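Side-chain contacts in Oxidored_FMN domain-containing protein ([Pseudomonas] geniculata N1, PDB 6L6J), which acts as a 6-hydroxypseudooxynicotine amine oxidase, probably carrying out the oxidation with its bound FMN and a [4Fe-4S] cluster: residues K46-E50 with G51-V55; Y82-P85 with L86-V89; A146-R149 with R150-R153; Y445-G448 with Q449-M453; Y530-M533 with A534-A538. All coordinates share one frame; numbering follows the deposited sequence.

How the interactions relate
All five contacts are local, each within one stretch of chain, and they follow one another in sequence without touching. Interactions 1 to 3 belong to the FMN-binding barrel: interaction 1 lies at the end of helix 38-51, interaction 2 on helix 83-94 and interaction 3 on helix 142-162. Their centres are about 18 Å apart from 1 to 2 and about 21 Å from 2 to 3, marking neighbouring positions on the outer helical layer. Interaction 4 ends helix 441-450 of the ADP-binding Rossmann-like region, and interaction 5 starts helix 533-542 of the second alpha/beta region, with centres about 30 Å apart. The set thus touches each of the three family regions, from the FMN barrel to the ADP side.

Interaction 1. Residues K46-E50 with G51-V55; sequences KARAE and GGWGV
Arg48 meets Gly52 and Trp53 through the backbone, where the helix of residues 46-50 gives way to the irregular chain of 51-55. Gly51 N still donates to Ala47 O (2.9 Å), the regular helical spacing of four residues. Two residues on, Trp53 N reaches back five residues to Arg48 O at 3.2 Å. Gly52 N bonds to the same Arg48 O from above its carbonyl plane and makes a weak bond to Ala49 O, so Arg48 O accepts two donors. With Gly52 at a phi of 110°, this is a Schellman motif; a beta carbon there would run into the carbonyl oxygen of Gly51, which accounts for the glycine. Among the side chains, Trp53 carries the contact. Its chi1 of -65° sets CG opposite the carbonyl carbon, and the indole turns its edge to the helix end, with CD1 3.1 Å from Arg48 O in the ring plane. Arg48 adds its CB, 4.2 Å from Trp53 CD1, while its guanidinium leads off to a salt bridge with Glu371 and hydrogen bonds to the carbonyls of Phe44 and Ser323. The turn joins helix 38-51 to barrel strand 55-62: Gly54 pairs by its backbone with Phe24 and Leu99, Val55 pairs with Val26, and Trp53 packs against Val26 of strand 24-26 and against Leu329 and Pro330 of helix 329-334.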
loop_
_atom_site.group_PDB
_atom_site.type_symbol
_atom_site.label_atom_id
_atom_site.label_comp_id
_atom_site.label_asym_id
_atom_site.label_seq_id
_atom_site.Cartn_x
_atom_site.Cartn_y
_atom_site.Cartn_z
ATOM N N LYS A 46 11.350 -6.945 -12.937
ATOM C CA LYS A 46 12.437 -6.399 -13.805
ATOM C C LYS A 46 12.736 -4.937 -13.417
ATOM O O LYS A 46 13.933 -4.584 -13.241
ATOM C CB LYS A 46 12.079 -6.517 -15.290
ATOM C CG LYS A 46 13.246 -6.332 -16.255
ATOM C CD LYS A 46 12.849 -6.437 -17.739
ATOM C CE LYS A 46 13.650 -5.532 -18.666
ATOM N NZ LYS A 46 12.792 -4.884 -19.695
ATOM N N ALA A 47 11.704 -4.111 -13.272
ATOM C CA ALA A 47 11.856 -2.654 -13.053
ATOM C C ALA A 47 12.682 -2.395 -11.780
ATOM O O ALA A 47 13.446 -1.386 -11.715
ATOM C CB ALA A 47 10.504 -1.996 -12.983
ATOM N N ARG A 48 12.543 -3.272 -10.787
ATOM C CA ARG A 48 13.202 -3.102 -9.460
ATOM C C ARG A 48 14.655 -3.614 -9.521
ATOM O O ARG A 48 15.529 -2.999 -8.889
ATOM C CB ARG A 48 12.292 -3.711 -8.389
ATOM C CG ARG A 48 11.327 -2.676 -7.832
ATOM C CD ARG A 48 9.875 -3.039 -7.977
ATOM N NE ARG A 48 9.034 -1.871 -8.129
ATOM C CZ ARG A 48 8.170 -1.689 -9.115
ATOM N NH1 ARG A 48 8.034 -2.599 -10.064
ATOM N NH2 ARG A 48 7.410 -0.603 -9.142
ATOM N N ALA A 49 14.927 -4.639 -10.320
ATOM C CA ALA A 49 16.301 -4.990 -10.734
ATOM C C ALA A 49 16.907 -3.825 -11.558
ATOM O O ALA A 49 18.013 -3.358 -11.245
ATOM C CB ALA A 49 16.270 -6.308 -11.478
ATOM N N GLU A 50 16.186 -3.332 -12.565
ATOM C CA GLU A 50 16.617 -2.183 -13.412
ATOM C C GLU A 50 17.009 -1.017 -12.490
ATOM O O GLU A 50 18.051 -0.437 -12.731
ATOM C CB GLU A 50 15.495 -1.837 -14.399
ATOM C CG GLU A 50 15.944 -1.516 -15.803
ATOM C CD GLU A 50 14.811 -1.536 -16.826
ATOM O OE1 GLU A 50 14.290 -2.664 -17.148
ATOM O OE2 GLU A 50 14.434 -0.427 -17.328
ATOM N N GLY A 51 16.222 -0.732 -11.437
ATOM C CA GLY A 51 16.393 0.402 -10.496
ATOM C C GLY A 51 17.542 0.249 -9.504
ATOM O O GLY A 51 17.935 1.264 -8.892
ATOM N N GLY A 52 18.071 -0.959 -9.317
ATOM C CA GLY A 52 19.369 -1.182 -8.650
ATOM C C GLY A 52 19.241 -1.828 -7.285
ATOM O O GLY A 52 20.250 -1.807 -6.494
ATOM N N TRP A 53 18.079 -2.401 -6.990
ATOM C CA TRP A 53 17.880 -3.214 -5.765
ATOM C C TRP A 53 18.769 -4.457 -5.876
ATOM O O TRP A 53 18.759 -5.071 -6.921
ATOM C CB TRP A 53 16.381 -3.514 -5.555
ATOM C CG TRP A 53 15.590 -2.266 -5.287
ATOM C CD1 TRP A 53 15.065 -1.409 -6.218
ATOM C CD2 TRP A 53 15.293 -1.691 -3.992
ATOM N NE1 TRP A 53 14.452 -0.356 -5.584
ATOM C CE2 TRP A 53 14.554 -0.515 -4.222
ATOM C CE3 TRP A 53 15.526 -2.085 -2.670
ATOM C CZ2 TRP A 53 14.088 0.285 -3.184
ATOM C CZ3 TRP A 53 15.064 -1.294 -1.637
ATOM C CH2 TRP A 53 14.372 -0.111 -1.891
ATOM N N GLY A 54 19.588 -4.721 -4.865
ATOM C CA GLY A 54 20.532 -5.852 -4.785
ATOM C C GLY A 54 19.818 -7.187 -4.679
ATOM O O GLY A 54 20.335 -8.154 -5.231
ATOM N N VAL A 55 18.682 -7.261 -3.981
ATOM C CA VAL A 55 17.811 -8.481 -3.932
ATOM C C VAL A 55 16.373 -8.087 -4.340
ATOM O O VAL A 55 15.813 -7.109 -3.792
ATOM C CB VAL A 55 17.833 -9.139 -2.535
ATOM C CG1 VAL A 55 16.852 -10.280 -2.425
ATOM C CG2 VAL A 55 19.234 -9.597 -2.124
#

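Interaction 2. Residues Y82-P85 with L86-V89; sequences YIEP and LARV
Leu86 folds back over the carbonyl of Tyr82, one helical turn earlier. Its N donates to Tyr82 O at 3.1 Å. Because chi1 (-70°) places CG beside the backbone nitrogen, the branch point leans the same way, and Leu86 CG comes within 3.4 Å of Tyr82 O. Pro85 is the second main participant. Having no N-H, it is well suited to a helix's first turn, where the backbone nitrogens have no earlier turn to donate to. Its ring sits against the next peptide, with Pro85 CB 3.1 Å from Leu86 N. Its carbonyl points on along the chain and is approached by carbon: Pro85 O lies 3.5 Å from Arg88 CB and 3.9 Å from Val89 CG2. Val89 N makes a weak bond to Leu86 O. Glu84, third in the contact, bends at chi2 (-72°) and lays OE1 3.8 Å from Arg88 CG, touching the aliphatic part of that chain. The carboxylate and guanidinium planes are 30° apart, yet Glu84 OE2 and Arg88 NE remain 5.1 Å from each other, and the arginine forms its salt bridge with Glu39. Helix 83-94 is the crossover of the beta-alpha-beta unit between strands 55-62 and 99-105. Leu86 and Val89 press on Leu58 of strand 55-62, Pro85 and Arg88 meet Leu38 of helix 38-51, and Ile83 touches Arg158 and Arg161 of helix 142-162.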
loop_
_atom_site.group_PDB
_atom_site.type_symbol
_atom_site.label_atom_id
_atom_site.label_comp_id
_atom_site.label_asym_id
_atom_site.label_seq_id
_atom_site.Cartn_x
_atom_site.Cartn_y
_atom_site.Cartn_z
ATOM N N TYR A 82 5.653 -25.284 -12.905
ATOM C CA TYR A 82 5.795 -23.869 -12.456
ATOM C C TYR A 82 7.271 -23.406 -12.519
ATOM O O TYR A 82 7.504 -22.153 -12.505
ATOM C CB TYR A 82 5.161 -23.683 -11.073
ATOM C CG TYR A 82 3.688 -23.983 -11.002
ATOM C CD1 TYR A 82 2.763 -23.303 -11.789
ATOM C CD2 TYR A 82 3.206 -24.952 -10.133
ATOM C CE1 TYR A 82 1.402 -23.589 -11.720
ATOM C CE2 TYR A 82 1.855 -25.257 -10.064
ATOM C CZ TYR A 82 0.954 -24.586 -10.868
ATOM O OH TYR A 82 -0.373 -24.916 -10.772
ATOM N N ILE A 83 8.230 -24.345 -12.661
ATOM C CA ILE A 83 9.700 -24.065 -12.646
ATOM C C ILE A 83 10.072 -23.133 -13.808
ATOM O O ILE A 83 10.679 -22.107 -13.538
ATOM C CB ILE A 83 10.546 -25.355 -12.688
ATOM C CG1 ILE A 83 10.370 -26.191 -11.419
ATOM C CG2 ILE A 83 12.013 -25.023 -12.947
ATOM C CD1 ILE A 83 11.121 -27.495 -11.430
ATOM N N GLU A 84 9.752 -23.498 -15.046
ATOM C CA GLU A 84 10.165 -22.732 -16.251
ATOM C C GLU A 84 9.502 -21.353 -16.212
ATOM O O GLU A 84 10.174 -20.342 -16.391
ATOM C CB GLU A 84 9.870 -23.519 -17.537
ATOM C CG GLU A 84 10.837 -23.215 -18.673
ATOM C CD GLU A 84 10.682 -21.836 -19.335
ATOM O OE1 GLU A 84 11.517 -20.910 -19.014
ATOM O OE2 GLU A 84 9.754 -21.680 -20.208
ATOM N N PRO A 85 8.174 -21.250 -15.973
ATOM C CA PRO A 85 7.528 -19.948 -15.763
ATOM C C PRO A 85 8.247 -19.017 -14.770
ATOM O O PRO A 85 8.411 -17.837 -15.083
ATOM C CB PRO A 85 6.143 -20.335 -15.217
ATOM C CG PRO A 85 5.854 -21.674 -15.858
ATOM C CD PRO A 85 7.209 -22.364 -15.943
ATOM N N LEU A 86 8.681 -19.541 -13.621
ATOM C CA LEU A 86 9.353 -18.713 -12.579
ATOM C C LEU A 86 10.810 -18.425 -12.955
ATOM O O LEU A 86 11.323 -17.382 -12.500
ATOM C CB LEU A 86 9.264 -19.400 -11.214
ATOM C CG LEU A 86 7.880 -19.445 -10.565
ATOM C CD1 LEU A 86 7.972 -20.062 -9.190
ATOM C CD2 LEU A 86 7.240 -18.068 -10.480
ATOM N N ALA A 87 11.437 -19.288 -13.755
ATOM C CA ALA A 87 12.816 -19.124 -14.278
ATOM C C ALA A 87 12.909 -17.825 -15.088
ATOM O O ALA A 87 13.959 -17.176 -15.073
ATOM C CB ALA A 87 13.199 -20.310 -15.112
ATOM N N ARG A 88 11.827 -17.456 -15.765
ATOM C CA ARG A 88 11.749 -16.190 -16.535
ATOM C C ARG A 88 11.857 -15.006 -15.565
ATOM O O ARG A 88 12.515 -14.015 -15.932
ATOM C CB ARG A 88 10.450 -16.146 -17.338
ATOM C CG ARG A 88 10.229 -17.378 -18.204
ATOM C CD ARG A 88 9.969 -17.053 -19.651
ATOM N NE ARG A 88 8.572 -16.770 -19.932
ATOM C CZ ARG A 88 8.103 -15.616 -20.400
ATOM N NH1 ARG A 88 8.912 -14.596 -20.615
ATOM N NH2 ARG A 88 6.809 -15.483 -20.642
ATOM N N VAL A 89 11.218 -15.118 -14.386
ATOM C CA VAL A 89 11.185 -14.054 -13.347
ATOM C C VAL A 89 12.620 -13.865 -12.857
ATOM O O VAL A 89 13.118 -12.712 -12.886
ATOM C CB VAL A 89 10.253 -14.415 -12.179
ATOM C CG1 VAL A 89 10.143 -13.251 -11.203
ATOM C CG2 VAL A 89 8.867 -14.857 -12.645
#

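Interaction 3. Residues A146-R149 with R150-R153; sequences ADFR and RWYR. With SO4 (sulfate ion), chain F.
Arg150 and Trp151 leave the helix by different first torsions yet converge beside Asp147. Arg150 places CG opposite its own nitrogen (chi1 -178°) and bends at chi3, bringing its guanidinium alongside the carboxylate in a long salt bridge, Asp147 OD1 to Arg150 NH2 at 3.9 Å; OD1 is also hydrogen-bonded to Gln143 NE2. Trp151 (chi1 -52°) lies back over the preceding turn, Phe148 CA making a CH-pi contact 3.9 Å from the centroid of its six-membered ring. Both grip a sulfate, probably from the crystallisation medium, Arg150 NH1 giving 2.8 Å to O1 and Trp151 NE1 3.2 Å to O3; His64 is a further partner. A leucine in place of Trp151 would probably leave the sulfate without its indole donor and Phe148 CA without an aromatic face. Tyr152 turns its edge toward Phe148 in an offset edge-to-face (T-shaped) pair, planes 75° apart. Helix 142-162 is an outer TIM-barrel helix, Phe148 packing against helices 177-182 and 197-215 and the Tyr152 hydroxyl bonded to Leu104 O and Tyr170 N.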
loop_
_atom_site.group_PDB
_atom_site.type_symbol
_atom_site.label_atom_id
_atom_site.label_comp_id
_atom_site.label_asym_id
_atom_site.label_seq_id
_atom_site.Cartn_x
_atom_site.Cartn_y
_atom_site.Cartn_z
ATOM N N ALA A 146 4.849 -35.040 8.292
ATOM C CA ALA A 146 5.912 -35.632 7.439
ATOM C C ALA A 146 5.711 -35.164 6.000
ATOM O O ALA A 146 6.705 -34.799 5.383
ATOM C CB ALA A 146 5.905 -37.139 7.523
ATOM N N ASP A 147 4.466 -35.183 5.516
ATOM C CA ASP A 147 4.102 -34.755 4.138
ATOM C C ASP A 147 4.440 -33.268 3.953
ATOM O O ASP A 147 4.914 -32.897 2.888
ATOM C CB ASP A 147 2.629 -35.026 3.816
ATOM C CG ASP A 147 2.277 -36.489 3.641
ATOM O OD1 ASP A 147 3.171 -37.334 3.797
ATOM O OD2 ASP A 147 1.102 -36.777 3.353
ATOM N N PHE A 148 4.199 -32.444 4.961
ATOM C CA PHE A 148 4.389 -30.971 4.899
ATOM C C PHE A 148 5.884 -30.654 4.697
ATOM O O PHE A 148 6.217 -29.729 3.907
ATOM C CB PHE A 148 3.778 -30.310 6.140
ATOM C CG PHE A 148 4.298 -28.928 6.441
ATOM C CD1 PHE A 148 5.498 -28.752 7.102
ATOM C CD2 PHE A 148 3.579 -27.799 6.080
ATOM C CE1 PHE A 148 5.962 -27.482 7.396
ATOM C CE2 PHE A 148 4.041 -26.528 6.376
ATOM C CZ PHE A 148 5.233 -26.376 7.030
ATOM N N ARG A 149 6.760 -31.379 5.399
ATOM C CA ARG A 149 8.227 -31.207 5.290
ATOM C C ARG A 149 8.689 -31.654 3.902
ATOM O O ARG A 149 9.513 -30.945 3.304
ATOM C CB ARG A 149 8.913 -31.988 6.406
ATOM C CG ARG A 149 8.704 -31.383 7.785
ATOM C CD ARG A 149 9.216 -32.315 8.853
ATOM N NE ARG A 149 10.636 -32.597 8.707
ATOM C CZ ARG A 149 11.316 -33.448 9.468
ATOM N NH1 ARG A 149 10.704 -34.131 10.417
ATOM N NH2 ARG A 149 12.610 -33.613 9.282
ATOM N N ARG A 150 8.143 -32.764 3.401
ATOM C CA ARG A 150 8.342 -33.219 2.003
ATOM C C ARG A 150 8.012 -32.030 1.090
ATOM O O ARG A 150 8.914 -31.630 0.344
ATOM C CB ARG A 150 7.533 -34.492 1.732
ATOM C CG ARG A 150 7.694 -35.095 0.340
ATOM C CD ARG A 150 6.908 -36.399 0.177
ATOM N NE ARG A 150 5.488 -36.316 0.555
ATOM C CZ ARG A 150 4.497 -35.970 -0.263
ATOM N NH1 ARG A 150 4.742 -35.652 -1.522
ATOM N NH2 ARG A 150 3.253 -35.928 0.179
ATOM N N TRP A 151 6.824 -31.423 1.221
ATOM C CA TRP A 151 6.358 -30.304 0.349
ATOM C C TRP A 151 7.372 -29.162 0.381
ATOM O O TRP A 151 7.657 -28.591 -0.676
ATOM C CB TRP A 151 4.968 -29.762 0.729
ATOM C CG TRP A 151 3.868 -30.769 0.852
ATOM C CD1 TRP A 151 3.762 -31.972 0.213
ATOM C CD2 TRP A 151 2.688 -30.641 1.663
ATOM N NE1 TRP A 151 2.610 -32.614 0.602
ATOM C CE2 TRP A 151 1.934 -31.822 1.492
ATOM C CE3 TRP A 151 2.195 -29.652 2.513
ATOM C CZ2 TRP A 151 0.727 -32.038 2.152
ATOM C CZ3 TRP A 151 1.024 -29.883 3.200
ATOM C CH2 TRP A 151 0.299 -31.059 3.017
ATOM N N TYR A 152 7.877 -28.816 1.561
ATOM C CA TYR A 152 8.762 -27.632 1.747
ATOM C C TYR A 152 10.071 -27.939 1.029
ATOM O O TYR A 152 10.333 -27.312 0.006
ATOM C CB TYR A 152 8.922 -27.260 3.224
ATOM C CG TYR A 152 8.635 -25.808 3.504
ATOM C CD1 TYR A 152 9.286 -24.803 2.803
ATOM C CD2 TYR A 152 7.704 -25.422 4.457
ATOM C CE1 TYR A 152 9.030 -23.461 3.041
ATOM C CE2 TYR A 152 7.442 -24.084 4.711
ATOM C CZ TYR A 152 8.104 -23.098 3.999
ATOM O OH TYR A 152 7.843 -21.775 4.223
ATOM N N ARG A 153 10.805 -28.938 1.521
ATOM C CA ARG A 153 12.020 -29.530 0.884
ATOM C C ARG A 153 11.857 -29.533 -0.649
ATOM O O ARG A 153 12.676 -28.909 -1.317
ATOM C CB ARG A 153 12.245 -30.933 1.470
ATOM C CG ARG A 153 13.432 -31.703 0.910
ATOM C CD ARG A 153 13.319 -33.194 1.215
ATOM N NE ARG A 153 12.675 -33.989 0.160
ATOM C CZ ARG A 153 11.922 -35.083 0.364
ATOM N NH1 ARG A 153 11.680 -35.532 1.592
ATOM N NH2 ARG A 153 11.396 -35.725 -0.670
HETATM S S SO4 F . 1.061 -34.952 -2.083
HETATM O O1 SO4 F . 2.363 -34.565 -2.558
HETATM O O2 SO4 F . 0.641 -36.172 -2.753
HETATM O O3 SO4 F . 1.126 -35.156 -0.653
HETATM O O4 SO4 F . 0.114 -33.905 -2.383
#

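Interaction 4. Residues Y445-G448 with Q449-M453; sequences YRVG and QLQTM
The last turns of helix 441-450, in the Rossmann-like domain, bring Gln449 over the ring of Tyr445. Gln449 CG sits above one face of the phenol, offset toward its rim, in a CH-pi contact 4.2 Å from the ring centroid. Tyr445 reaches this place because its CG lies opposite the backbone nitrogen (chi1 175°). Gln449 bends at chi2; its amide plane is 21° from the ring plane. The amide end is held from outside, Gln449 NE2 bonding to Asp340 OD1. On the next position Leu450 N donates to Arg446 O at 2.9 Å. Here the fold comes in: Leu450 packs against Val456 and Met458 of strand 456-459, which edges the parallel sheet, and against Leu401 of helix 398-410, the helix that begins within the probable GxGxxG segment at the ADP. Gln451 N donates to Val447 O (3.0 Å). Its CG takes the crowded position between nitrogen and carbonyl carbon (chi1 66°), and the extended chain crosses Val447, OE1 lying 3.5 Å from Val447 CG1. Beyond it, a type I turn from Leu450 to Met453 is closed by Met453 N on Leu450 O, and Thr452 OG1 donates weakly to Gln449 O.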
loop_
_atom_site.group_PDB
_atom_site.type_symbol
_atom_site.label_atom_id
_atom_site.label_comp_id
_atom_site.label_asym_id
_atom_site.label_seq_id
_atom_site.Cartn_x
_atom_site.Cartn_y
_atom_site.Cartn_z
ATOM N N TYR A 445 6.881 16.210 -4.472
ATOM C CA TYR A 445 7.591 15.426 -5.520
ATOM C C TYR A 445 7.414 16.059 -6.915
ATOM O O TYR A 445 8.391 16.234 -7.638
ATOM C CB TYR A 445 7.132 13.973 -5.605
ATOM C CG TYR A 445 7.795 13.265 -6.748
ATOM C CD1 TYR A 445 9.161 13.047 -6.731
ATOM C CD2 TYR A 445 7.091 12.897 -7.892
ATOM C CE1 TYR A 445 9.803 12.434 -7.796
ATOM C CE2 TYR A 445 7.718 12.284 -8.968
ATOM C CZ TYR A 445 9.080 12.056 -8.916
ATOM O OH TYR A 445 9.738 11.468 -9.940
ATOM N N ARG A 446 6.196 16.403 -7.292
ATOM C CA ARG A 446 5.881 16.837 -8.675
ATOM C C ARG A 446 6.252 18.312 -8.860
ATOM O O ARG A 446 6.805 18.648 -9.918
ATOM C CB ARG A 446 4.410 16.546 -8.996
ATOM C CG ARG A 446 4.132 15.068 -9.237
ATOM C CD ARG A 446 2.661 14.680 -9.254
ATOM N NE ARG A 446 2.594 13.256 -9.529
ATOM C CZ ARG A 446 2.934 12.303 -8.667
ATOM N NH1 ARG A 446 3.317 12.622 -7.442
ATOM N NH2 ARG A 446 2.885 11.034 -9.028
ATOM N N VAL A 447 5.981 19.165 -7.874
ATOM C CA VAL A 447 6.368 20.605 -7.948
ATOM C C VAL A 447 7.895 20.691 -8.086
ATOM O O VAL A 447 8.359 21.399 -9.019
ATOM C CB VAL A 447 5.871 21.395 -6.733
ATOM C CG1 VAL A 447 6.440 22.811 -6.711
ATOM C CG2 VAL A 447 4.351 21.422 -6.684
ATOM N N GLY A 448 8.636 19.993 -7.218
ATOM C CA GLY A 448 10.105 20.064 -7.151
ATOM C C GLY A 448 10.771 19.616 -8.440
ATOM O O GLY A 448 11.810 20.180 -8.798
ATOM N N GLN A 449 10.187 18.638 -9.123
ATOM C CA GLN A 449 10.651 18.161 -10.449
ATOM C C GLN A 449 10.261 19.157 -11.543
ATOM O O GLN A 449 11.091 19.386 -12.433
ATOM C CB GLN A 449 10.057 16.787 -10.731
ATOM C CG GLN A 449 10.602 15.722 -9.794
ATOM C CD GLN A 449 12.058 15.505 -10.061
ATOM O OE1 GLN A 449 12.462 15.394 -11.216
ATOM N NE2 GLN A 449 12.850 15.461 -9.002
ATOM N N LEU A 450 9.042 19.701 -11.489
ATOM C CA LEU A 450 8.486 20.576 -12.565
ATOM C C LEU A 450 9.263 21.893 -12.653
ATOM O O LEU A 450 9.639 22.276 -13.767
ATOM C CB LEU A 450 6.993 20.837 -12.322
ATOM C CG LEU A 450 6.047 19.792 -12.913
ATOM C CD1 LEU A 450 4.648 19.926 -12.343
ATOM C CD2 LEU A 450 5.995 19.882 -14.426
ATOM N N GLN A 451 9.518 22.540 -11.519
ATOM C CA GLN A 451 9.959 23.964 -11.451
ATOM C C GLN A 451 11.432 24.132 -11.861
ATOM O O GLN A 451 11.854 25.301 -11.953
ATOM C CB GLN A 451 9.688 24.524 -10.049
ATOM C CG GLN A 451 10.517 23.872 -8.951
ATOM C CD GLN A 451 10.042 24.271 -7.579
ATOM O OE1 GLN A 451 9.077 25.029 -7.434
ATOM N NE2 GLN A 451 10.717 23.748 -6.567
ATOM N N THR A 452 12.159 23.030 -12.115
ATOM C CA THR A 452 13.589 22.997 -12.548
ATOM C C THR A 452 13.699 22.610 -14.035
ATOM O O THR A 452 14.823 22.245 -14.487
ATOM C CB THR A 452 14.404 22.027 -11.679
ATOM O OG1 THR A 452 13.819 20.731 -11.791
ATOM C CG2 THR A 452 14.467 22.450 -10.228
ATOM N N MET A 453 12.586 22.680 -14.775
ATOM C CA MET A 453 12.505 22.279 -16.210
ATOM C C MET A 453 12.173 23.513 -17.034
ATOM O O MET A 453 11.149 24.150 -16.800
ATOM C CB MET A 453 11.419 21.223 -16.436
ATOM C CG MET A 453 11.577 20.002 -15.559
ATOM S SD MET A 453 10.350 18.723 -15.893
ATOM C CE MET A 453 11.339 17.250 -15.635
#

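Interaction 5. Residues Y530-M533 with A534-A538; sequences YYYM and AAVVA
Tyr532 and Met533 form the close-packed part of this contact, each touching a valine four residues on. Tyr532 O receives Val536 N at 2.8 Å, and the tyrosine ring presents its edge to the valine, CD2 lying 4.0 Å from Val536 CG2. Met533 O likewise receives Val537 N at 3.1 Å. The methionine chain, bent at both chi2 and chi3, crosses Val537 at about a right angle, with SD 4.0 Å from Val537 CG1. All of these residues are buried: Tyr532 OH bonds to Glu430, Met533 rests on Pro509 and Leu513, and Val537 meets Val525. Toward 534-538 alone, the preceding residues are looser. Tyr530 and Tyr531 are partly exposed and turn away from the helix, finding partners elsewhere: Tyr530 OH bonds to Thr553, Tyr531 packs edge-to-face with Trp560, and both touch a crystal neighbour. Tyr532 stands about 4 Å, between side chains, from the ADP-binding Arg426. The arrangement is that of a beta-alpha-beta crossover, helix 533-542 joining the parallel strands 522-527 and 547-552 of a mixed sheet.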
loop_
_atom_site.group_PDB
_atom_site.type_symbol
_atom_site.label_atom_id
_atom_site.label_comp_id
_atom_site.label_asym_id
_atom_site.label_seq_id
_atom_site.Cartn_x
_atom_site.Cartn_y
_atom_site.Cartn_z
ATOM N N TYR A 530 -17.154 6.055 2.983
ATOM C CA TYR A 530 -16.647 4.718 3.415
ATOM C C TYR A 530 -15.108 4.671 3.403
ATOM O O TYR A 530 -14.523 3.560 3.589
ATOM C CB TYR A 530 -17.216 3.593 2.527
ATOM C CG TYR A 530 -18.689 3.288 2.684
ATOM C CD1 TYR A 530 -19.516 4.043 3.503
ATOM C CD2 TYR A 530 -19.271 2.248 1.978
ATOM C CE1 TYR A 530 -20.864 3.754 3.651
ATOM C CE2 TYR A 530 -20.624 1.963 2.080
ATOM C CZ TYR A 530 -21.422 2.712 2.924
ATOM O OH TYR A 530 -22.727 2.361 3.049
ATOM N N TYR A 531 -14.427 5.803 3.189
ATOM C CA TYR A 531 -12.934 5.844 3.236
ATOM C C TYR A 531 -12.466 6.748 4.393
ATOM O O TYR A 531 -13.072 6.691 5.459
ATOM C CB TYR A 531 -12.467 6.137 1.808
ATOM C CG TYR A 531 -10.996 5.965 1.552
ATOM C CD1 TYR A 531 -10.171 5.291 2.435
ATOM C CD2 TYR A 531 -10.406 6.517 0.432
ATOM C CE1 TYR A 531 -8.808 5.184 2.218
ATOM C CE2 TYR A 531 -9.045 6.388 0.182
ATOM C CZ TYR A 531 -8.233 5.728 1.083
ATOM O OH TYR A 531 -6.883 5.597 0.853
ATOM N N TYR A 532 -11.478 7.613 4.203
ATOM C CA TYR A 532 -10.783 8.343 5.300
ATOM C C TYR A 532 -11.427 9.699 5.620
ATOM O O TYR A 532 -11.220 10.185 6.727
ATOM C CB TYR A 532 -9.330 8.589 4.890
ATOM C CG TYR A 532 -9.186 9.458 3.665
ATOM C CD1 TYR A 532 -9.167 8.903 2.400
ATOM C CD2 TYR A 532 -9.048 10.830 3.766
ATOM C CE1 TYR A 532 -8.995 9.675 1.262
ATOM C CE2 TYR A 532 -8.882 11.620 2.644
ATOM C CZ TYR A 532 -8.856 11.045 1.385
ATOM O OH TYR A 532 -8.693 11.834 0.279
ATOM N N MET A 533 -12.134 10.332 4.682
ATOM C CA MET A 533 -12.511 11.761 4.823
ATOM C C MET A 533 -13.386 11.982 6.061
ATOM O O MET A 533 -13.208 13.004 6.740
ATOM C CB MET A 533 -13.257 12.287 3.604
ATOM C CG MET A 533 -13.651 13.755 3.723
ATOM S SD MET A 533 -12.289 14.867 4.211
ATOM C CE MET A 533 -11.576 15.246 2.610
ATOM N N ALA A 534 -14.292 11.072 6.363
ATOM C CA ALA A 534 -15.208 11.231 7.512
ATOM C C ALA A 534 -14.457 10.934 8.808
ATOM O O ALA A 534 -14.721 11.651 9.795
ATOM C CB ALA A 534 -16.436 10.371 7.353
ATOM N N ALA A 535 -13.589 9.915 8.829
ATOM C CA ALA A 535 -12.830 9.540 10.047
ATOM C C ALA A 535 -11.864 10.685 10.354
ATOM O O ALA A 535 -11.620 10.985 11.551
ATOM C CB ALA A 535 -12.091 8.229 9.893
ATOM N N VAL A 536 -11.362 11.325 9.313
ATOM C CA VAL A 536 -10.371 12.422 9.468
ATOM C C VAL A 536 -11.088 13.655 10.035
ATOM O O VAL A 536 -10.494 14.321 10.904
ATOM C CB VAL A 536 -9.604 12.678 8.150
ATOM C CG1 VAL A 536 -8.682 13.878 8.228
ATOM C CG2 VAL A 536 -8.801 11.453 7.747
ATOM N N VAL A 537 -12.314 13.954 9.596
ATOM C CA VAL A 537 -13.026 15.178 10.074
ATOM C C VAL A 537 -13.369 14.931 11.544
ATOM O O VAL A 537 -13.100 15.812 12.357
ATOM C CB VAL A 537 -14.240 15.605 9.221
ATOM C CG1 VAL A 537 -13.867 15.843 7.773
ATOM C CG2 VAL A 537 -15.378 14.644 9.290
ATOM N N ALA A 538 -13.828 13.728 11.870
ATOM C CA ALA A 538 -14.148 13.294 13.250
ATOM C C ALA A 538 -12.964 13.630 14.155
ATOM O O ALA A 538 -13.144 14.352 15.147
ATOM C CB ALA A 538 -14.459 11.813 13.274
#